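Local coordinates for protein 2-oxoglutarate dehydrogenase E3 component (Thermus thermophilus, PDB 2YQU) that probably catalyses the NAD-dependent reoxidation of dihydrolipoyl groups carried by 2-oxo acid dehydrogenase complexes, using one bound FAD per subunit, at residues I133-S139 / I297-V303; A424-R429 / A445-W449. All coordinates share one frame; numbering follows the deposited sequence.

In the fold
From the N terminus, the chain first lays down strand 2-7 and the loop that meets FAD, and later adds strand 133-135 beside it. Contact 1 then closes a long excursion: 157 residues, among them the Rossmann-type strands of the NAD-binding part, are passed before strand 297-299 returns to complete the parallel sheet. Contact 2 opens only afterwards, in the C-terminal dimerisation domain, and closes a short excursion of 15 residues between its segments, 7 of them already in helix 438-449. The two are in series, neither nested nor crossing, with centres about 38 Å apart. One joins the last strands of the FAD-binding sheet; the other pairs two helices near the second subunit.

Contact 1: residues I133-S139 / I297-V303; sequences ILIATGS and IYAIGDV. With FAD (flavin-adenine dinucleotide), chain D.
Ile133 begins the pairing through its backbone: its carbonyl O accepts the N-H of Tyr298 at 2.9 Å in a nearly straight bond, and it also lies at the edge of the Tyr298 ring. Leu134 and Tyr298 point to the same face of the sheet; with the leucine CG anti to the backbone N (chi1 174°), CD1 comes to 3.7 Å from Tyr298 CB, the two side chains crossing at about a right angle; CD1 also meets Ile300 CG2. The phenol end of Tyr298 leads away to His323, its hydrogen-bond partner. Ile135 faces the other way with Ile133, Ile297 and Ala299, and its CD1 packs on Ile297 CG2 at 3.7 Å. Its backbone continues the parallel pattern, N to Tyr298 O and O to Ile300 N.

Beyond the strand ends the two segments stay side by side and turn to the cofactor. Ala136 CB rests on the CG1 and CD1 atoms of Ile300, while Thr137 brings CG2 to 3.3 Å from FAD N7A and turns OG1 to the carbonyl of Tyr265. Gly138 has positive phi and lays its CA against the pyrophosphate, 3.1 Å from FAD O3P. A water accepts from Gly138 N and donates to Ile300 O and FAD O2P. At Ser139, OG donates to Asp302 OD1 at 2.7 Å, on the anti side of the carboxylate and 16° out of its plane. The other oxygen, OD2, accepts FAD O3' at 2.9 Å, so serine and ribityl chain together fix the carboxylate's rotation; Asp302 N adds a bond to FAD O2P at 3.0 Å. Paired parallel strands whose C-terminal loops hold the pyrophosphate and ribityl chain are characteristic of the Rossmann-type FAD-binding domain of pyridine nucleotide-disulphide oxidoreductases.

Contact 2: residues A424-R429 / A445-W449; sequences AEDLGR and ALAAW
The indole of Trp449 carries Glu425 on one face, with Glu425 CG over the centre of the ring system, 3.4 Å above its plane. These groups crown a roughly antiparallel helix pair of the dimerisation domain, whose axes come within 7.6 Å at 144°. Glu425 CB sits almost on the normal of the five-membered ring, 3.5 Å from its centroid, a CH-pi contact. The carboxylate follows, its plane only 22° from that of the indole, so the acid lies stacked along the ring as far as CZ2. CG anti to the backbone N (chi1 -174°), with an extended chain beyond it, lets the whole glutamate run over this face. Although Glu425 OE2 comes near the indole N-H, the angle is too poor for a bond. Arg429 NH1 approaches the same ring obliquely, 4.1 Å from Trp449 CH2. At the edge of the Arg429 guanidinium, in its plane, lies Glu425 CD, and the two charges form a salt bridge within helix 424-429: Arg429 NE reaches the anti lone pair of Glu425 OE1 at 3.0 Å. A second partner for the arginine, Glu322 of the second subunit, carries this charge network to the dimer interface.

At the close approach of the helices stand small residues, Ala424, Gly428 and Ala445. Ala424 CB meets Ala445 O at 3.4 Å and also touches the CB atoms of Ala448 and Trp449. From the other helix, Ala445 CB lies against Leu427, with Leu427 CG 3.8 Å away. Ala424 and Ala448 also touch Ala390 and Val388 of strand 385-391, so the pair packs on the antiparallel sheet. Leu446 CD2 settles against the bare backbone of Gly428, 3.6 Å from Gly428 O.

Contact 1: residues I133-S139 / I297-V303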
loop_
_atom_site.group_PDB
_atom_site.type_symbol
_atom_site.label_atom_id
_atom_site.label_comp_id
_atom_site.label_asym_id
_atom_site.label_seq_id
_atom_site.Cartn_x
_atom_site.Cartn_y
_atom_site.Cartn_z
ATOM N N ILE A 133 32.164 -8.813 18.225
ATOM C CA ILE A 133 31.647 -9.935 17.443
ATOM C C ILE A 133 30.129 -9.904 17.522
ATOM O O ILE A 133 29.579 -9.685 18.594
ATOM C CB ILE A 133 32.179 -11.257 17.984
ATOM C CG1 ILE A 133 33.710 -11.245 17.930
ATOM C CG2 ILE A 133 31.605 -12.439 17.194
ATOM C CD1 ILE A 133 34.354 -12.452 18.548
ATOM N N LEU A 134 29.481 -10.121 16.383
ATOM C CA LEU A 134 28.035 -10.066 16.269
ATOM C C LEU A 134 27.564 -11.408 15.755
ATOM O O LEU A 134 27.853 -11.763 14.617
ATOM C CB LEU A 134 27.630 -8.967 15.291
ATOM C CG LEU A 134 26.143 -8.861 14.954
ATOM C CD1 LEU A 134 25.319 -8.591 16.193
ATOM C CD2 LEU A 134 25.936 -7.780 13.910
ATOM N N ILE A 135 26.873 -12.147 16.612
ATOM C CA ILE A 135 26.302 -13.451 16.266
ATOM C C ILE A 135 24.938 -13.239 15.626
ATOM O O ILE A 135 24.022 -12.738 16.276
ATOM C CB ILE A 135 26.164 -14.350 17.509
ATOM C CG1 ILE A 135 27.530 -14.543 18.190
ATOM C CG2 ILE A 135 25.596 -15.713 17.113
ATOM C CD1 ILE A 135 27.444 -15.058 19.588
ATOM N N ALA A 136 24.829 -13.647 14.364
ATOM C CA ALA A 136 23.621 -13.508 13.565
ATOM C C ALA A 136 23.411 -14.791 12.755
ATOM O O ALA A 136 23.215 -14.753 11.543
ATOM C CB ALA A 136 23.731 -12.278 12.654
ATOM N N THR A 137 23.448 -15.917 13.466
ATOM C CA THR A 137 23.372 -17.256 12.872
ATOM C C THR A 137 21.964 -17.768 12.554
ATOM O O THR A 137 21.800 -18.862 12.009
ATOM C CB THR A 137 24.083 -18.275 13.802
ATOM O OG1 THR A 137 23.676 -18.095 15.165
ATOM C CG2 THR A 137 25.566 -18.031 13.816
ATOM N N GLY A 138 20.944 -16.993 12.901
ATOM C CA GLY A 138 19.595 -17.259 12.433
ATOM C C GLY A 138 18.932 -18.465 13.071
ATOM O O GLY A 138 19.156 -18.765 14.248
ATOM N N SER A 139 18.124 -19.160 12.275
ATOM C CA SER A 139 17.357 -20.316 12.741
ATOM C C SER A 139 17.375 -21.442 11.708
ATOM O O SER A 139 17.990 -21.326 10.648
ATOM C CB SER A 139 15.915 -19.916 13.044
ATOM O OG SER A 139 15.303 -19.372 11.897
ATOM N N ILE A 297 30.363 -8.961 22.691
ATOM C CA ILE A 297 29.708 -9.909 21.798
ATOM C C ILE A 297 28.218 -9.639 21.852
ATOM O O ILE A 297 27.622 -9.674 22.924
ATOM C CB ILE A 297 29.985 -11.353 22.196
ATOM C CG1 ILE A 297 31.489 -11.597 22.263
ATOM C CG2 ILE A 297 29.372 -12.298 21.170
ATOM C CD1 ILE A 297 31.848 -12.998 22.643
ATOM N N TYR A 298 27.648 -9.358 20.691
ATOM C CA TYR A 298 26.237 -9.059 20.548
ATOM C C TYR A 298 25.565 -10.206 19.801
ATOM O O TYR A 298 26.222 -10.975 19.114
ATOM C CB TYR A 298 26.051 -7.781 19.745
ATOM C CG TYR A 298 26.520 -6.497 20.412
ATOM C CD1 TYR A 298 27.867 -6.272 20.678
ATOM C CD2 TYR A 298 25.619 -5.491 20.718
ATOM C CE1 TYR A 298 28.298 -5.082 21.263
ATOM C CE2 TYR A 298 26.037 -4.298 21.302
ATOM C CZ TYR A 298 27.373 -4.102 21.574
ATOM O OH TYR A 298 27.776 -2.913 22.154
ATOM N N ALA A 299 24.247 -10.304 19.917
ATOM C CA ALA A 299 23.479 -11.292 19.151
ATOM C C ALA A 299 22.147 -10.703 18.724
ATOM O O ALA A 299 21.549 -9.929 19.466
ATOM C CB ALA A 299 23.260 -12.543 19.971
ATOM N N ILE A 300 21.699 -11.085 17.531
ATOM C CA ILE A 300 20.526 -10.481 16.884
ATOM C C ILE A 300 19.756 -11.485 16.034
ATOM O O ILE A 300 20.257 -12.543 15.686
ATOM C CB ILE A 300 20.950 -9.317 15.952
ATOM C CG1 ILE A 300 21.877 -9.835 14.834
ATOM C CG2 ILE A 300 21.598 -8.176 16.749
ATOM C CD1 ILE A 300 22.112 -8.873 13.668
ATOM N N GLY A 301 18.543 -11.102 15.658
ATOM C CA GLY A 301 17.753 -11.867 14.724
ATOM C C GLY A 301 17.133 -13.111 15.316
ATOM O O GLY A 301 16.835 -13.176 16.506
ATOM N N ASP A 302 16.934 -14.107 14.459
ATOM C CA ASP A 302 16.272 -15.340 14.838
ATOM C C ASP A 302 16.972 -16.112 15.956
ATOM O O ASP A 302 16.355 -16.971 16.564
ATOM C CB ASP A 302 16.142 -16.281 13.632
ATOM C CG ASP A 302 15.054 -15.878 12.667
ATOM O OD1 ASP A 302 14.745 -16.710 11.773
ATOM O OD2 ASP A 302 14.468 -14.778 12.708
ATOM N N VAL A 303 18.258 -15.847 16.198
ATOM C CA VAL A 303 18.988 -16.557 17.247
ATOM C C VAL A 303 18.723 -16.016 18.666
ATOM O O VAL A 303 19.091 -16.648 19.640
ATOM C CB VAL A 303 20.517 -16.607 16.965
ATOM C CG1 VAL A 303 21.230 -15.342 17.446
ATOM C CG2 VAL A 303 21.127 -17.843 17.601
HETATM P PA FAD D . 19.280 -15.892 8.693
HETATM O O1A FAD D . 18.825 -17.290 8.886
HETATM O O2A FAD D . 18.535 -15.162 7.568
HETATM O O5B FAD D . 20.861 -15.892 8.445
HETATM C C5B FAD D . 21.692 -16.699 9.241
HETATM C C4B FAD D . 22.888 -17.079 8.395
HETATM O O4B FAD D . 23.912 -17.527 9.259
HETATM C C3B FAD D . 22.592 -18.223 7.428
HETATM O O3B FAD D . 22.856 -17.820 6.103
HETATM C C2B FAD D . 23.529 -19.336 7.855
HETATM O O2B FAD D . 24.067 -20.027 6.750
HETATM C C1B FAD D . 24.599 -18.589 8.634
HETATM N N9A FAD D . 25.288 -19.319 9.703
HETATM C C8A FAD D . 24.743 -19.968 10.781
HETATM N N7A FAD D . 25.740 -20.448 11.547
HETATM C C5A FAD D . 26.918 -20.114 10.971
HETATM C C6A FAD D . 28.245 -20.348 11.320
HETATM N N6A FAD D . 28.594 -20.889 12.485
HETATM N N1A FAD D . 29.221 -19.849 10.497
HETATM C C2A FAD D . 28.939 -19.138 9.357
HETATM N N3A FAD D . 27.622 -18.903 9.023
HETATM C C4A FAD D . 26.645 -19.396 9.817
HETATM N N1 FAD D . 10.513 -13.095 7.391
HETATM C C2 FAD D . 9.895 -11.900 7.091
HETATM O O2 FAD D . 10.101 -10.887 7.767
HETATM N N3 FAD D . 9.033 -11.832 6.026
HETATM C C4 FAD D . 8.773 -12.946 5.260
HETATM O O4 FAD D . 8.162 -12.774 4.219
HETATM C C4X FAD D . 9.393 -14.162 5.544
HETATM N N5 FAD D . 9.139 -15.288 4.777
HETATM C C5X FAD D . 9.782 -16.484 5.090
HETATM C C6 FAD D . 9.521 -17.618 4.316
HETATM C C7 FAD D . 10.156 -18.831 4.616
HETATM C C7M FAD D . 9.931 -20.003 3.697
HETATM C C8 FAD D . 11.048 -18.906 5.681
HETATM C C8M FAD D . 11.977 -20.082 5.836
HETATM C C9 FAD D . 11.303 -17.772 6.455
HETATM C C9A FAD D . 10.665 -16.559 6.170
HETATM N N10 FAD D . 10.904 -15.423 6.947
HETATM C C10 FAD D . 10.269 -14.232 6.625
HETATM C "C1'" FAD D . 11.747 -15.458 8.196
HETATM C "C2'" FAD D . 13.138 -14.921 7.849
HETATM O "O2'" FAD D . 13.737 -15.705 6.828
HETATM C "C3'" FAD D . 14.044 -14.824 9.072
HETATM O "O3'" FAD D . 13.378 -14.117 10.102
HETATM C "C4'" FAD D . 15.333 -14.080 8.741
HETATM O "O4'" FAD D . 16.026 -14.736 7.707
HETATM C "C5'" FAD D . 16.208 -13.933 9.990
HETATM O "O5'" FAD D . 17.432 -13.316 9.657
HETATM P P FAD D . 18.769 -13.654 10.482
HETATM O O1P FAD D . 19.877 -12.781 9.989
HETATM O O2P FAD D . 18.516 -13.628 11.979
HETATM O O3P FAD D . 19.138 -15.187 10.135
HETATM O O HOH W 1 20.189 -14.343 13.834
HETATM O O HOH W 2 16.679 -18.029 9.959
#

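Contact 2: residues A424-R429 / A445-W449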
loop_
_atom_site.group_PDB
_atom_site.type_symbol
_atom_site.label_atom_id
_atom_site.label_comp_id
_atom_site.label_asym_id
_atom_site.label_seq_id
_atom_site.Cartn_x
_atom_site.Cartn_y
_atom_site.Cartn_z
ATOM N N ALA A 424 -4.749 7.897 17.895
ATOM C CA ALA A 424 -5.736 7.451 16.911
ATOM C C ALA A 424 -6.331 8.661 16.190
ATOM O O ALA A 424 -6.536 8.625 14.979
ATOM C CB ALA A 424 -6.840 6.640 17.588
ATOM N N GLU A 425 -6.588 9.729 16.951
ATOM C CA GLU A 425 -7.056 10.999 16.403
ATOM C C GLU A 425 -6.117 11.537 15.326
ATOM O O GLU A 425 -6.571 11.953 14.277
ATOM C CB GLU A 425 -7.222 12.062 17.499
ATOM C CG GLU A 425 -7.856 13.361 16.996
ATOM C CD GLU A 425 -7.849 14.479 18.027
ATOM O OE1 GLU A 425 -7.856 15.660 17.620
ATOM O OE2 GLU A 425 -7.818 14.199 19.239
ATOM N N ASP A 426 -4.813 11.532 15.578
ATOM C CA ASP A 426 -3.874 12.094 14.610
ATOM C C ASP A 426 -3.786 11.257 13.342
ATOM O O ASP A 426 -3.684 11.814 12.253
ATOM C CB ASP A 426 -2.498 12.315 15.227
ATOM C CG ASP A 426 -2.460 13.548 16.123
ATOM O OD1 ASP A 426 -1.645 13.565 17.052
ATOM O OD2 ASP A 426 -3.217 14.542 15.988
ATOM N N LEU A 427 -3.831 9.933 13.476
ATOM C CA LEU A 427 -3.870 9.064 12.300
ATOM C C LEU A 427 -5.153 9.315 11.511
ATOM O O LEU A 427 -5.129 9.397 10.290
ATOM C CB LEU A 427 -3.757 7.594 12.708
ATOM C CG LEU A 427 -3.773 6.547 11.593
ATOM C CD1 LEU A 427 -2.705 6.836 10.547
ATOM C CD2 LEU A 427 -3.582 5.177 12.196
ATOM N N GLY A 428 -6.268 9.473 12.213
ATOM C CA GLY A 428 -7.559 9.588 11.561
ATOM C C GLY A 428 -7.797 10.937 10.921
ATOM O O GLY A 428 -8.589 11.053 9.979
ATOM N N ARG A 429 -7.113 11.961 11.439
ATOM C CA ARG A 429 -7.223 13.328 10.928
ATOM C C ARG A 429 -6.273 13.579 9.757
ATOM O O ARG A 429 -6.472 14.504 8.992
ATOM C CB ARG A 429 -6.888 14.340 12.024
ATOM C CG ARG A 429 -7.997 14.648 12.985
ATOM C CD ARG A 429 -7.580 15.705 14.012
ATOM N NE ARG A 429 -8.700 16.233 14.781
ATOM C CZ ARG A 429 -9.574 17.129 14.330
ATOM N NH1 ARG A 429 -10.553 17.542 15.135
ATOM N NH2 ARG A 429 -9.492 17.605 13.091
ATOM N N ALA A 445 -9.094 4.311 12.540
ATOM C CA ALA A 445 -8.424 5.145 13.528
ATOM C C ALA A 445 -9.397 6.143 14.133
ATOM O O ALA A 445 -9.402 6.325 15.337
ATOM C CB ALA A 445 -7.249 5.862 12.923
ATOM N N LEU A 446 -10.200 6.790 13.288
ATOM C CA LEU A 446 -11.245 7.704 13.750
ATOM C C LEU A 446 -12.233 7.013 14.674
ATOM O O LEU A 446 -12.667 7.592 15.662
ATOM C CB LEU A 446 -12.030 8.290 12.574
ATOM C CG LEU A 446 -11.333 9.364 11.738
ATOM C CD1 LEU A 446 -12.194 9.724 10.551
ATOM C CD2 LEU A 446 -11.015 10.604 12.566
ATOM N N ALA A 447 -12.614 5.791 14.312
ATOM C CA ALA A 447 -13.538 4.985 15.105
ATOM C C ALA A 447 -12.976 4.648 16.482
ATOM O O ALA A 447 -13.721 4.548 17.448
ATOM C CB ALA A 447 -13.912 3.699 14.350
ATOM N N ALA A 448 -11.664 4.450 16.567
ATOM C CA ALA A 448 -11.011 4.174 17.842
ATOM C C ALA A 448 -10.964 5.451 18.675
ATOM O O ALA A 448 -11.195 5.421 19.881
ATOM C CB ALA A 448 -9.591 3.623 17.612
ATOM N N TRP A 449 -10.687 6.571 18.016
ATOM C CA TRP A 449 -10.594 7.868 18.681
ATOM C C TRP A 449 -11.945 8.253 19.270
ATOM O O TRP A 449 -12.078 8.476 20.472
ATOM C CB TRP A 449 -10.151 8.938 17.681
ATOM C CG TRP A 449 -10.357 10.345 18.158
ATOM C CD1 TRP A 449 -10.055 10.839 19.388
ATOM C CD2 TRP A 449 -10.901 11.443 17.409
ATOM N NE1 TRP A 449 -10.370 12.175 19.456
ATOM C CE2 TRP A 449 -10.898 12.573 18.258
ATOM C CE3 TRP A 449 -11.393 11.591 16.108
ATOM C CZ2 TRP A 449 -11.361 13.833 17.848
ATOM C CZ3 TRP A 449 -11.863 12.851 15.698
ATOM C CH2 TRP A 449 -11.838 13.948 16.570
#